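Local coordinates for protein oxidoreductase YdhF (Escherichia coli, PDB 1OG6) that probably acts as an NADPH-dependent oxidoreductase of the aldo-keto reductase family, binding its dinucleotide cofactor at the mouth of an alpha/beta barrel, at residues T48-D53 against T178-I183; V157-P162 against M207-L212; V2-I7 against R77-S82. All blocks are in the same frame, centred on the assembly; numbering follows the deposited sequence.

Contact 1. Residues T48-D53 against T178-I183; sequences TVDHAD and TNQVEI. With NAP (NADP nicotinamide-adenine-dinucleotide phosphate), chain F.
Asp50 and Gln180 both swing their CG opposite the main-chain N (chi1 -169° and 180°), which sends the two side chains inward from opposite directions until they meet. Gln180 runs on extended past CG, bridging strands whose nearest CA atoms, those of Asp50 and Gln180, are 10.3 Å apart. The amide and carboxylate planes are turned 48° from each other. Asp50 OD1 lies 3.2 Å from the atom modelled as Gln180 OE1; the amide was probably built the wrong way round, and turned back it may donate a hydrogen bond here. Strands 48-50 and 179-182 are staves of an (alpha/beta)8 TIM barrel but not neighbours, so the pair spans the interior where the nicotinamide end of NADP is bound. The second carboxylate oxygen works separately: ribose hydroxyl O2D of the cofactor gives a 2.9 Å hydrogen bond to Asp50 OD2, an atom also in a salt bridge with Lys83 NZ. In aldo-keto reductases such an Asp-Lys pair accompanies the tyrosine proton donor, probably Tyr55 here. From the adjoining strand 207-209, Met207 packs against both Asp50 and Gln180, and Trp209 touches Gln180.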
loop_
_atom_site.group_PDB
_atom_site.type_symbol
_atom_site.label_atom_id
_atom_site.label_comp_id
_atom_site.label_asym_id
_atom_site.label_seq_id
_atom_site.Cartn_x
_atom_site.Cartn_y
_atom_site.Cartn_z
ATOM N N THR C 48 -30.052 -4.091 13.206
ATOM C CA THR C 48 -28.832 -4.871 13.078
ATOM C C THR C 48 -28.146 -4.947 14.425
ATOM O O THR C 48 -27.907 -3.923 15.052
ATOM C CB THR C 48 -27.860 -4.222 12.094
ATOM O OG1 THR C 48 -28.578 -3.814 10.932
ATOM C CG2 THR C 48 -26.777 -5.197 11.684
ATOM N N VAL C 49 -27.844 -6.157 14.881
ATOM C CA VAL C 49 -27.155 -6.317 16.152
ATOM C C VAL C 49 -25.799 -6.966 15.905
ATOM O O VAL C 49 -25.678 -7.918 15.132
ATOM C CB VAL C 49 -27.966 -7.165 17.156
ATOM C CG1 VAL C 49 -29.332 -6.537 17.376
ATOM C CG2 VAL C 49 -28.073 -8.591 16.667
ATOM N N ASP C 50 -24.779 -6.424 16.565
ATOM C CA ASP C 50 -23.413 -6.899 16.430
ATOM C C ASP C 50 -23.024 -7.845 17.560
ATOM O O ASP C 50 -23.311 -7.581 18.724
ATOM C CB ASP C 50 -22.468 -5.703 16.418
ATOM C CG ASP C 50 -21.066 -6.075 16.021
ATOM O OD1 ASP C 50 -20.879 -6.503 14.863
ATOM O OD2 ASP C 50 -20.157 -5.939 16.867
ATOM N N HIS C 51 -22.362 -8.942 17.201
ATOM C CA HIS C 51 -21.912 -9.946 18.155
ATOM C C HIS C 51 -20.591 -10.526 17.710
ATOM O O HIS C 51 -20.096 -10.195 16.639
ATOM C CB HIS C 51 -22.920 -11.078 18.239
ATOM C CG HIS C 51 -24.039 -10.811 19.183
ATOM N ND1 HIS C 51 -23.852 -10.734 20.545
ATOM C CD2 HIS C 51 -25.352 -10.579 18.965
ATOM C CE1 HIS C 51 -25.005 -10.465 21.127
ATOM N NE2 HIS C 51 -25.931 -10.366 20.191
ATOM N N ALA C 52 -20.027 -11.410 18.526
ATOM C CA ALA C 52 -18.769 -12.050 18.169
ATOM C C ALA C 52 -18.436 -13.302 18.968
ATOM O O ALA C 52 -18.968 -13.556 20.050
ATOM C CB ALA C 52 -17.622 -11.055 18.267
ATOM N N ASP C 53 -17.534 -14.079 18.387
ATOM C CA ASP C 53 -17.028 -15.328 18.933
ATOM C C ASP C 53 -16.683 -15.202 20.423
ATOM O O ASP C 53 -17.411 -15.661 21.299
ATOM C CB ASP C 53 -15.772 -15.693 18.123
ATOM C CG ASP C 53 -15.412 -17.162 18.194
ATOM O OD1 ASP C 53 -16.201 -17.960 18.743
ATOM O OD2 ASP C 53 -14.330 -17.520 17.678
ATOM N N THR C 178 -18.707 -6.593 4.164
ATOM C CA THR C 178 -18.177 -5.459 4.923
ATOM C C THR C 178 -16.767 -5.684 5.469
ATOM O O THR C 178 -16.153 -6.716 5.229
ATOM C CB THR C 178 -19.119 -5.115 6.108
ATOM O OG1 THR C 178 -18.783 -3.831 6.626
ATOM C CG2 THR C 178 -18.986 -6.134 7.229
ATOM N N ASN C 179 -16.262 -4.694 6.195
ATOM C CA ASN C 179 -14.936 -4.747 6.811
ATOM C C ASN C 179 -15.018 -3.863 8.058
ATOM O O ASN C 179 -14.618 -2.698 8.043
ATOM C CB ASN C 179 -13.858 -4.237 5.836
ATOM C CG ASN C 179 -12.449 -4.303 6.426
ATOM O OD1 ASN C 179 -12.204 -5.035 7.376
ATOM N ND2 ASN C 179 -11.518 -3.541 5.854
ATOM N N GLN C 180 -15.561 -4.428 9.133
ATOM C CA GLN C 180 -15.729 -3.695 10.375
ATOM C C GLN C 180 -14.433 -3.132 10.906
ATOM O O GLN C 180 -13.620 -3.861 11.450
ATOM C CB GLN C 180 -16.352 -4.582 11.447
ATOM C CG GLN C 180 -16.533 -3.840 12.753
ATOM C CD GLN C 180 -17.428 -4.560 13.726
ATOM O OE1 GLN C 180 -18.489 -5.060 13.359
ATOM N NE2 GLN C 180 -17.018 -4.599 14.982
ATOM N N VAL C 181 -14.255 -1.826 10.773
ATOM C CA VAL C 181 -13.042 -1.180 11.247
ATOM C C VAL C 181 -13.353 -0.076 12.257
ATOM O O VAL C 181 -14.510 0.319 12.404
ATOM C CB VAL C 181 -12.264 -0.590 10.062
ATOM C CG1 VAL C 181 -11.699 -1.700 9.222
ATOM C CG2 VAL C 181 -13.177 0.263 9.211
ATOM N N GLU C 182 -12.330 0.415 12.958
ATOM C CA GLU C 182 -12.538 1.484 13.934
ATOM C C GLU C 182 -12.377 2.862 13.317
ATOM O O GLU C 182 -11.344 3.146 12.717
ATOM C CB GLU C 182 -11.557 1.376 15.096
ATOM C CG GLU C 182 -11.353 2.720 15.801
ATOM C CD GLU C 182 -10.717 2.608 17.174
ATOM O OE1 GLU C 182 -9.781 1.788 17.333
ATOM O OE2 GLU C 182 -11.151 3.358 18.084
ATOM N N ILE C 183 -13.388 3.721 13.473
ATOM C CA ILE C 183 -13.327 5.085 12.937
ATOM C C ILE C 183 -13.909 6.070 13.932
ATOM O O ILE C 183 -15.059 5.950 14.318
ATOM C CB ILE C 183 -14.140 5.269 11.631
ATOM C CG1 ILE C 183 -13.923 4.092 10.684
ATOM C CG2 ILE C 183 -13.686 6.540 10.934
ATOM C CD1 ILE C 183 -14.803 4.132 9.465
HETATM P PA NAP F . -18.117 3.062 21.739
HETATM O O1A NAP F . -16.966 3.877 21.745
HETATM O O2A NAP F . -19.360 3.287 20.904
HETATM O O5B NAP F . -18.675 2.910 23.237
HETATM C C5B NAP F . -18.789 4.112 24.027
HETATM C C4B NAP F . -18.649 3.618 25.507
HETATM O O4B NAP F . -18.736 4.882 26.272
HETATM C C3B NAP F . -19.840 2.779 26.039
HETATM O O3B NAP F . -19.254 1.737 26.811
HETATM C C2B NAP F . -20.683 3.692 26.907
HETATM O O2B NAP F . -21.083 3.100 28.140
HETATM C C1B NAP F . -19.797 4.943 27.184
HETATM N N9A NAP F . -20.569 6.160 26.986
HETATM C C8A NAP F . -21.476 6.524 26.007
HETATM N N7A NAP F . -21.986 7.732 26.159
HETATM C C5A NAP F . -21.369 8.188 27.317
HETATM C C6A NAP F . -21.506 9.414 27.990
HETATM N N6A NAP F . -22.297 10.449 27.642
HETATM N N1A NAP F . -20.741 9.593 29.157
HETATM N N3A NAP F . -19.724 7.365 28.976
HETATM C C4A NAP F . -20.491 7.213 27.829
HETATM O O3 NAP F . -17.672 1.583 21.371
HETATM P PN NAP F . -17.302 0.336 22.261
HETATM O O1N NAP F . -15.925 -0.151 22.395
HETATM O O2N NAP F . -18.504 -0.515 22.518
HETATM O O5D NAP F . -17.105 -0.424 20.841
HETATM C C5D NAP F . -18.036 -0.293 19.696
HETATM C C4D NAP F . -18.653 -1.629 19.314
HETATM O O4D NAP F . -17.921 -2.316 18.266
HETATM C C3D NAP F . -18.880 -2.689 20.452
HETATM O O3D NAP F . -20.212 -2.633 20.975
HETATM O O2D NAP F . -19.651 -4.867 19.519
HETATM C C1D NAP F . -17.763 -3.735 18.582
HETATM N N1N NAP F . -16.289 -4.066 18.610
HETATM C C2N NAP F . -15.648 -4.678 17.502
HETATM C C3N NAP F . -14.291 -4.990 17.593
HETATM C C7N NAP F . -13.602 -5.651 16.391
HETATM O O7N NAP F . -12.432 -5.905 16.520
HETATM N N7N NAP F . -14.255 -5.922 15.293
HETATM C C4N NAP F . -13.518 -4.701 18.807
HETATM C C5N NAP F . -14.195 -4.083 19.899
HETATM C C6N NAP F . -15.582 -3.756 19.825
HETATM P P2B NAP F . -22.525 3.340 28.835
HETATM O O1X NAP F . -23.893 2.869 28.351
HETATM O O2X NAP F . -22.292 3.629 30.300
HETATM O O3X NAP F . -22.365 1.848 29.027
#

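Contact 2. Residues V157-P162 against M207-L212; sequences VSNFTP and MAWSCL. With NAP (NADP nicotinamide-adenine-dinucleotide phosphate), chain F.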
loop_
_atom_site.group_PDB
_atom_site.type_symbol
_atom_site.label_atom_id
_atom_site.label_comp_id
_atom_site.label_asym_id
_atom_site.label_seq_id
_atom_site.Cartn_x
_atom_site.Cartn_y
_atom_site.Cartn_z
ATOM N N VAL C 157 -15.197 -9.436 6.675
ATOM C CA VAL C 157 -13.975 -9.460 7.468
ATOM C C VAL C 157 -13.965 -8.313 8.475
ATOM O O VAL C 157 -14.886 -7.506 8.504
ATOM C CB VAL C 157 -12.760 -9.332 6.549
ATOM C CG1 VAL C 157 -12.721 -10.502 5.583
ATOM C CG2 VAL C 157 -12.847 -8.039 5.774
ATOM N N SER C 158 -12.932 -8.236 9.302
ATOM C CA SER C 158 -12.846 -7.163 10.282
ATOM C C SER C 158 -11.400 -6.797 10.596
ATOM O O SER C 158 -10.597 -7.656 10.947
ATOM C CB SER C 158 -13.569 -7.568 11.556
ATOM O OG SER C 158 -13.518 -6.530 12.512
ATOM N N ASN C 159 -11.084 -5.512 10.459
ATOM C CA ASN C 159 -9.750 -4.974 10.701
ATOM C C ASN C 159 -8.753 -5.497 9.678
ATOM O O ASN C 159 -7.592 -5.727 9.997
ATOM C CB ASN C 159 -9.279 -5.336 12.099
ATOM C CG ASN C 159 -10.282 -4.974 13.154
ATOM O OD1 ASN C 159 -10.544 -3.804 13.405
ATOM N ND2 ASN C 159 -10.861 -5.985 13.781
ATOM N N PHE C 160 -9.217 -5.689 8.448
ATOM C CA PHE C 160 -8.363 -6.174 7.371
ATOM C C PHE C 160 -7.738 -5.042 6.579
ATOM O O PHE C 160 -8.374 -4.031 6.293
ATOM C CB PHE C 160 -9.144 -7.039 6.381
ATOM C CG PHE C 160 -9.313 -8.461 6.806
ATOM C CD1 PHE C 160 -9.360 -9.470 5.854
ATOM C CD2 PHE C 160 -9.453 -8.795 8.143
ATOM C CE1 PHE C 160 -9.544 -10.791 6.222
ATOM C CE2 PHE C 160 -9.640 -10.116 8.522
ATOM C CZ PHE C 160 -9.686 -11.119 7.559
ATOM N N THR C 161 -6.479 -5.238 6.224
ATOM C CA THR C 161 -5.741 -4.280 5.430
ATOM C C THR C 161 -6.332 -4.442 4.045
ATOM O O THR C 161 -6.983 -5.453 3.774
ATOM C CB THR C 161 -4.259 -4.662 5.400
ATOM O OG1 THR C 161 -3.705 -4.462 6.702
ATOM C CG2 THR C 161 -3.490 -3.827 4.384
ATOM N N PRO C 162 -6.159 -3.450 3.160
ATOM C CA PRO C 162 -6.740 -3.654 1.832
ATOM C C PRO C 162 -6.125 -4.884 1.147
ATOM O O PRO C 162 -6.794 -5.582 0.381
ATOM C CB PRO C 162 -6.410 -2.352 1.119
ATOM C CG PRO C 162 -6.502 -1.357 2.214
ATOM C CD PRO C 162 -5.780 -2.040 3.351
ATOM N N MET C 207 -18.661 -1.199 8.928
ATOM C CA MET C 207 -19.314 -0.987 10.214
ATOM C C MET C 207 -18.206 -0.376 11.056
ATOM O O MET C 207 -17.126 -0.940 11.153
ATOM C CB MET C 207 -19.771 -2.326 10.786
ATOM C CG MET C 207 -20.816 -2.993 9.906
ATOM S SD MET C 207 -21.175 -4.706 10.277
ATOM C CE MET C 207 -21.972 -4.559 11.868
ATOM N N ALA C 208 -18.452 0.782 11.647
ATOM C CA ALA C 208 -17.406 1.448 12.413
ATOM C C ALA C 208 -17.511 1.227 13.903
ATOM O O ALA C 208 -18.524 1.551 14.508
ATOM C CB ALA C 208 -17.426 2.932 12.109
ATOM N N TRP C 209 -16.460 0.688 14.510
ATOM C CA TRP C 209 -16.514 0.462 15.940
ATOM C C TRP C 209 -15.759 1.467 16.783
ATOM O O TRP C 209 -14.840 2.135 16.316
ATOM C CB TRP C 209 -16.073 -0.960 16.305
ATOM C CG TRP C 209 -14.702 -1.423 15.875
ATOM C CD1 TRP C 209 -14.390 -2.132 14.742
ATOM C CD2 TRP C 209 -13.493 -1.361 16.648
ATOM N NE1 TRP C 209 -13.073 -2.528 14.775
ATOM C CE2 TRP C 209 -12.500 -2.068 15.933
ATOM C CE3 TRP C 209 -13.155 -0.782 17.881
ATOM C CZ2 TRP C 209 -11.187 -2.213 16.414
ATOM C CZ3 TRP C 209 -11.852 -0.924 18.358
ATOM C CH2 TRP C 209 -10.887 -1.634 17.625
ATOM N N SER C 210 -16.192 1.568 18.035
ATOM C CA SER C 210 -15.621 2.476 19.020
ATOM C C SER C 210 -15.535 3.918 18.524
ATOM O O SER C 210 -14.489 4.563 18.645
ATOM C CB SER C 210 -14.241 1.976 19.454
ATOM O OG SER C 210 -14.350 0.745 20.148
ATOM N N CYS C 211 -16.641 4.416 17.972
ATOM C CA CYS C 211 -16.706 5.785 17.466
ATOM C C CYS C 211 -16.418 6.742 18.598
ATOM O O CYS C 211 -15.977 7.870 18.371
ATOM C CB CYS C 211 -18.085 6.099 16.902
ATOM S SG CYS C 211 -18.580 5.024 15.569
ATOM N N LEU C 212 -16.682 6.285 19.820
ATOM C CA LEU C 212 -16.442 7.090 21.010
ATOM C C LEU C 212 -15.158 6.635 21.690
ATOM O O LEU C 212 -15.031 6.712 22.909
ATOM C CB LEU C 212 -17.620 6.972 21.978
ATOM C CG LEU C 212 -18.989 7.242 21.356
ATOM C CD1 LEU C 212 -20.017 7.384 22.460
ATOM C CD2 LEU C 212 -18.941 8.507 20.519
HETATM P PA NAP F . -18.117 3.062 21.739
HETATM O O1A NAP F . -16.966 3.877 21.745
HETATM O O2A NAP F . -19.360 3.287 20.904
HETATM O O5B NAP F . -18.675 2.910 23.237
HETATM C C5B NAP F . -18.789 4.112 24.027
HETATM C C4B NAP F . -18.649 3.618 25.507
HETATM O O4B NAP F . -18.736 4.882 26.272
HETATM C C3B NAP F . -19.840 2.779 26.039
HETATM O O3B NAP F . -19.254 1.737 26.811
HETATM C C2B NAP F . -20.683 3.692 26.907
HETATM O O2B NAP F . -21.083 3.100 28.140
HETATM C C1B NAP F . -19.797 4.943 27.184
HETATM N N9A NAP F . -20.569 6.160 26.986
HETATM C C8A NAP F . -21.476 6.524 26.007
HETATM N N7A NAP F . -21.986 7.732 26.159
HETATM C C5A NAP F . -21.369 8.188 27.317
HETATM C C6A NAP F . -21.506 9.414 27.990
HETATM N N6A NAP F . -22.297 10.449 27.642
HETATM N N1A NAP F . -20.741 9.593 29.157
HETATM N N3A NAP F . -19.724 7.365 28.976
HETATM C C4A NAP F . -20.491 7.213 27.829
HETATM O O3 NAP F . -17.672 1.583 21.371
HETATM P PN NAP F . -17.302 0.336 22.261
HETATM O O1N NAP F . -15.925 -0.151 22.395
HETATM O O2N NAP F . -18.504 -0.515 22.518
HETATM O O5D NAP F . -17.105 -0.424 20.841
HETATM C C5D NAP F . -18.036 -0.293 19.696
HETATM C C4D NAP F . -18.653 -1.629 19.314
HETATM O O4D NAP F . -17.921 -2.316 18.266
HETATM C C3D NAP F . -18.880 -2.689 20.452
HETATM O O3D NAP F . -20.212 -2.633 20.975
HETATM O O2D NAP F . -19.651 -4.867 19.519
HETATM C C1D NAP F . -17.763 -3.735 18.582
HETATM N N1N NAP F . -16.289 -4.066 18.610
HETATM C C2N NAP F . -15.648 -4.678 17.502
HETATM C C3N NAP F . -14.291 -4.990 17.593
HETATM C C7N NAP F . -13.602 -5.651 16.391
HETATM O O7N NAP F . -12.432 -5.905 16.520
HETATM N N7N NAP F . -14.255 -5.922 15.293
HETATM C C4N NAP F . -13.518 -4.701 18.807
HETATM C C5N NAP F . -14.195 -4.083 19.899
HETATM C C6N NAP F . -15.582 -3.756 19.825
HETATM P P2B NAP F . -22.525 3.340 28.835
HETATM O O1X NAP F . -23.893 2.869 28.351
HETATM O O2X NAP F . -22.292 3.629 30.300
HETATM O O3X NAP F . -22.365 1.848 29.027
#
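Trp209 turns its indole toward Asn159 and ends in a hydrogen bond to that side-chain amide. From CB, which passes the nicotinamide ribose at O4D, the side chain takes the position between the backbone N and the carbonyl carbon (chi1 57°), laying one face of the indole over the nicotinamide, the rings nearly parallel. CG approaches C2N of the cofactor at 3.8 Å. CD2 is as close to C3N, and that carbon sits 3.7 Å above the indole plane, over its centre. On the benzo side CE3 faces C4N and C5N, while on the pyrrole side CD1 meets the carboxamide nitrogen N7N. At the edge, Trp209 NE1 donates to Asn159 OD1 over 3.1 Å with a bent N-H...O angle of 142°. The oxygen lies almost in the ring plane and also borders Trp209 CZ2, and the amide stands nearly upright to the indole (83°). Both segments begin in the last residues of a TIM-barrel strand and run on into the loop after it, the rim that holds the cofactor in aldo-keto reductases. Segment 157-162 grips the nicotinamide carboxamide at both ends. NADP N7N donates to Ser158 OG at 2.9 Å. Asn159 ND2 donates to NADP O7N at 3.2 Å, so Asn159 uses one end of its amide for the indole and the other for the cofactor. Further along, Ser210 OG has the ester oxygen O5D and the phosphate oxygen O1N of NADP both within reach of its single proton, and Leu212 N makes a weak bond to the other phosphate at O1A.

Contact 3. Residues V2-I7 against R77-S82; sequences VQRITI and RMEIVS
Arg4 and Glu79 approach from opposite directions and meet in a salt bridge, the guanidinium presenting its edge to one carboxylate oxygen. The two planes are inclined by 24°, and the carboxylate carbon of Glu79 lies in the guanidinium plane, at its edge. Glu79 OE1 faces the end of the guanidinium that carries NH1 and NH2 and takes both nitrogens, unequally. From Arg4 NH2 the bond is nearly straight, 3.0 Å to Glu79 OE1 with an N-H...O angle of 160°. From Arg4 NH1 the same oxygen is 3.5 Å away, and that bond is weak. NH2 comes to OE1 on its syn side but 31° out of the carboxylate plane. Both nitrogens converge on OE1, while OE2 is hydrogen-bonded to the hydroxyls of Thr47 and Thr48, so the pairing is a fork onto one oxygen. The Arg4 side chain sets off across the line to Glu79 and not at it; the bends at chi2 and chi3 bring its end over to Glu79, whose own chain bends at chi2. Arg4 NH1 also forms a salt bridge with Glu13, leaving this nitrogen between two acids. With its two oxygens held by different neighbours, the Glu79 carboxylate should have little freedom to rotate. The cofactor is distant, about 14 Å from the Glu79 side chain. Strand 4-6 pairs antiparallel with strand 13-20 in the N-terminal hairpin that, as in other aldo-keto reductases, covers the bottom of the barrel; Glu79 opens barrel strand 79-87, which runs between strands 48-50 and 122-127, and packs against Phe14 and Asp123.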
loop_
_atom_site.group_PDB
_atom_site.type_symbol
_atom_site.label_atom_id
_atom_site.label_comp_id
_atom_site.label_asym_id
_atom_site.label_seq_id
_atom_site.Cartn_x
_atom_site.Cartn_y
_atom_site.Cartn_z
ATOM N N VAL C 2 -34.364 4.869 11.706
ATOM C CA VAL C 2 -33.048 4.863 11.058
ATOM C C VAL C 2 -33.083 4.212 9.675
ATOM O O VAL C 2 -33.489 3.056 9.509
ATOM C CB VAL C 2 -31.957 4.163 11.913
ATOM C CG1 VAL C 2 -32.121 4.534 13.368
ATOM C CG2 VAL C 2 -32.003 2.677 11.718
ATOM N N GLN C 3 -32.651 4.990 8.689
ATOM C CA GLN C 3 -32.615 4.569 7.303
ATOM C C GLN C 3 -32.056 3.160 7.172
ATOM O O GLN C 3 -31.428 2.644 8.090
ATOM C CB GLN C 3 -31.766 5.554 6.496
ATOM C CG GLN C 3 -31.796 5.320 4.997
ATOM C CD GLN C 3 -33.208 5.318 4.445
ATOM O OE1 GLN C 3 -33.962 6.275 4.634
ATOM N NE2 GLN C 3 -33.574 4.240 3.756
ATOM N N ARG C 4 -32.306 2.543 6.026
ATOM C CA ARG C 4 -31.824 1.204 5.750
ATOM C C ARG C 4 -30.694 1.367 4.748
ATOM O O ARG C 4 -30.686 2.329 3.987
ATOM C CB ARG C 4 -32.943 0.373 5.141
ATOM C CG ARG C 4 -34.244 0.454 5.915
ATOM C CD ARG C 4 -34.599 -0.886 6.536
ATOM N NE ARG C 4 -33.675 -1.274 7.596
ATOM C CZ ARG C 4 -33.224 -2.508 7.765
ATOM N NH1 ARG C 4 -33.610 -3.466 6.940
ATOM N NH2 ARG C 4 -32.387 -2.783 8.751
ATOM N N ILE C 5 -29.743 0.442 4.735
ATOM C CA ILE C 5 -28.629 0.555 3.805
ATOM C C ILE C 5 -28.009 -0.779 3.402
ATOM O O ILE C 5 -27.471 -1.499 4.237
ATOM C CB ILE C 5 -27.532 1.466 4.396
ATOM C CG1 ILE C 5 -26.375 1.600 3.409
ATOM C CG2 ILE C 5 -27.050 0.917 5.727
ATOM C CD1 ILE C 5 -25.335 2.631 3.820
ATOM N N THR C 6 -28.094 -1.111 2.116
ATOM C CA THR C 6 -27.517 -2.351 1.605
ATOM C C THR C 6 -26.005 -2.189 1.710
ATOM O O THR C 6 -25.410 -1.404 0.980
ATOM C CB THR C 6 -27.917 -2.578 0.131
ATOM O OG1 THR C 6 -29.315 -2.879 0.055
ATOM C CG2 THR C 6 -27.129 -3.720 -0.475
ATOM N N ILE C 7 -25.384 -2.935 2.614
ATOM C CA ILE C 7 -23.952 -2.816 2.838
ATOM C C ILE C 7 -22.986 -3.137 1.693
ATOM O O ILE C 7 -21.937 -2.518 1.586
ATOM C CB ILE C 7 -23.547 -3.615 4.082
ATOM C CG1 ILE C 7 -23.896 -5.083 3.900
ATOM C CG2 ILE C 7 -24.272 -3.071 5.293
ATOM C CD1 ILE C 7 -23.476 -5.947 5.063
ATOM N N ARG C 77 -37.154 -9.719 13.147
ATOM C CA ARG C 77 -37.038 -8.270 13.146
ATOM C C ARG C 77 -35.626 -7.710 13.190
ATOM O O ARG C 77 -35.449 -6.498 13.276
ATOM C CB ARG C 77 -37.817 -7.700 14.325
ATOM C CG ARG C 77 -39.280 -8.055 14.323
ATOM C CD ARG C 77 -39.964 -7.331 15.454
ATOM N NE ARG C 77 -39.804 -5.887 15.324
ATOM C CZ ARG C 77 -40.053 -5.020 16.298
ATOM N NH1 ARG C 77 -40.471 -5.451 17.482
ATOM N NH2 ARG C 77 -39.887 -3.721 16.088
ATOM N N MET C 78 -34.619 -8.571 13.123
ATOM C CA MET C 78 -33.243 -8.100 13.199
ATOM C C MET C 78 -32.273 -8.868 12.321
ATOM O O MET C 78 -32.604 -9.906 11.748
ATOM C CB MET C 78 -32.764 -8.183 14.646
ATOM C CG MET C 78 -32.904 -9.575 15.227
ATOM S SD MET C 78 -32.704 -9.646 17.009
ATOM C CE MET C 78 -31.444 -10.888 17.124
ATOM N N GLU C 79 -31.069 -8.326 12.217
ATOM C CA GLU C 79 -30.010 -8.951 11.453
ATOM C C GLU C 79 -28.942 -9.244 12.489
ATOM O O GLU C 79 -28.575 -8.366 13.266
ATOM C CB GLU C 79 -29.447 -8.004 10.390
ATOM C CG GLU C 79 -30.450 -7.533 9.361
ATOM C CD GLU C 79 -31.193 -6.287 9.789
ATOM O OE1 GLU C 79 -32.045 -5.800 9.020
ATOM O OE2 GLU C 79 -30.922 -5.786 10.896
ATOM N N ILE C 80 -28.454 -10.476 12.524
ATOM C CA ILE C 80 -27.428 -10.832 13.483
ATOM C C ILE C 80 -26.077 -10.897 12.788
ATOM O O ILE C 80 -25.923 -11.515 11.732
ATOM C CB ILE C 80 -27.768 -12.169 14.180
ATOM C CG1 ILE C 80 -29.053 -11.997 14.988
ATOM C CG2 ILE C 80 -26.659 -12.585 15.107
ATOM C CD1 ILE C 80 -29.423 -13.179 15.836
ATOM N N VAL C 81 -25.108 -10.207 13.376
ATOM C CA VAL C 81 -23.752 -10.159 12.856
ATOM C C VAL C 81 -22.853 -10.759 13.924
ATOM O O VAL C 81 -22.992 -10.454 15.107
ATOM C CB VAL C 81 -23.299 -8.700 12.599
ATOM C CG1 VAL C 81 -21.851 -8.675 12.177
ATOM C CG2 VAL C 81 -24.157 -8.061 11.543
ATOM N N SER C 82 -21.937 -11.623 13.523
ATOM C CA SER C 82 -21.043 -12.213 14.494
ATOM C C SER C 82 -19.717 -12.471 13.821
ATOM O O SER C 82 -19.600 -12.368 12.601
ATOM C CB SER C 82 -21.626 -13.515 15.042
ATOM O OG SER C 82 -20.985 -13.879 16.251
#

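Overall arrangement
From the N terminus, contact 3 opens first at residues 2-7. Contact 1 opens at 48-53, before 77-82 closes contact 3, so these two cross; there strands 48-50 and 79-87 lie side by side, joined by backbone bonds of Val49 to Glu79 and Val81. Contact 2 then opens at 157-162, contact 1 closes at 178-183, and contact 2 closes at 207-212, giving a second crossing. Strand 179-182 sits between strands 152-158 and 207-209, with Val181 O meeting Trp209 N. Contacts 3 and 2 follow in series. Contact 3 ties the N-terminal hairpin to the barrel, while contacts 1 and 2 join barrel strands around the cofactor.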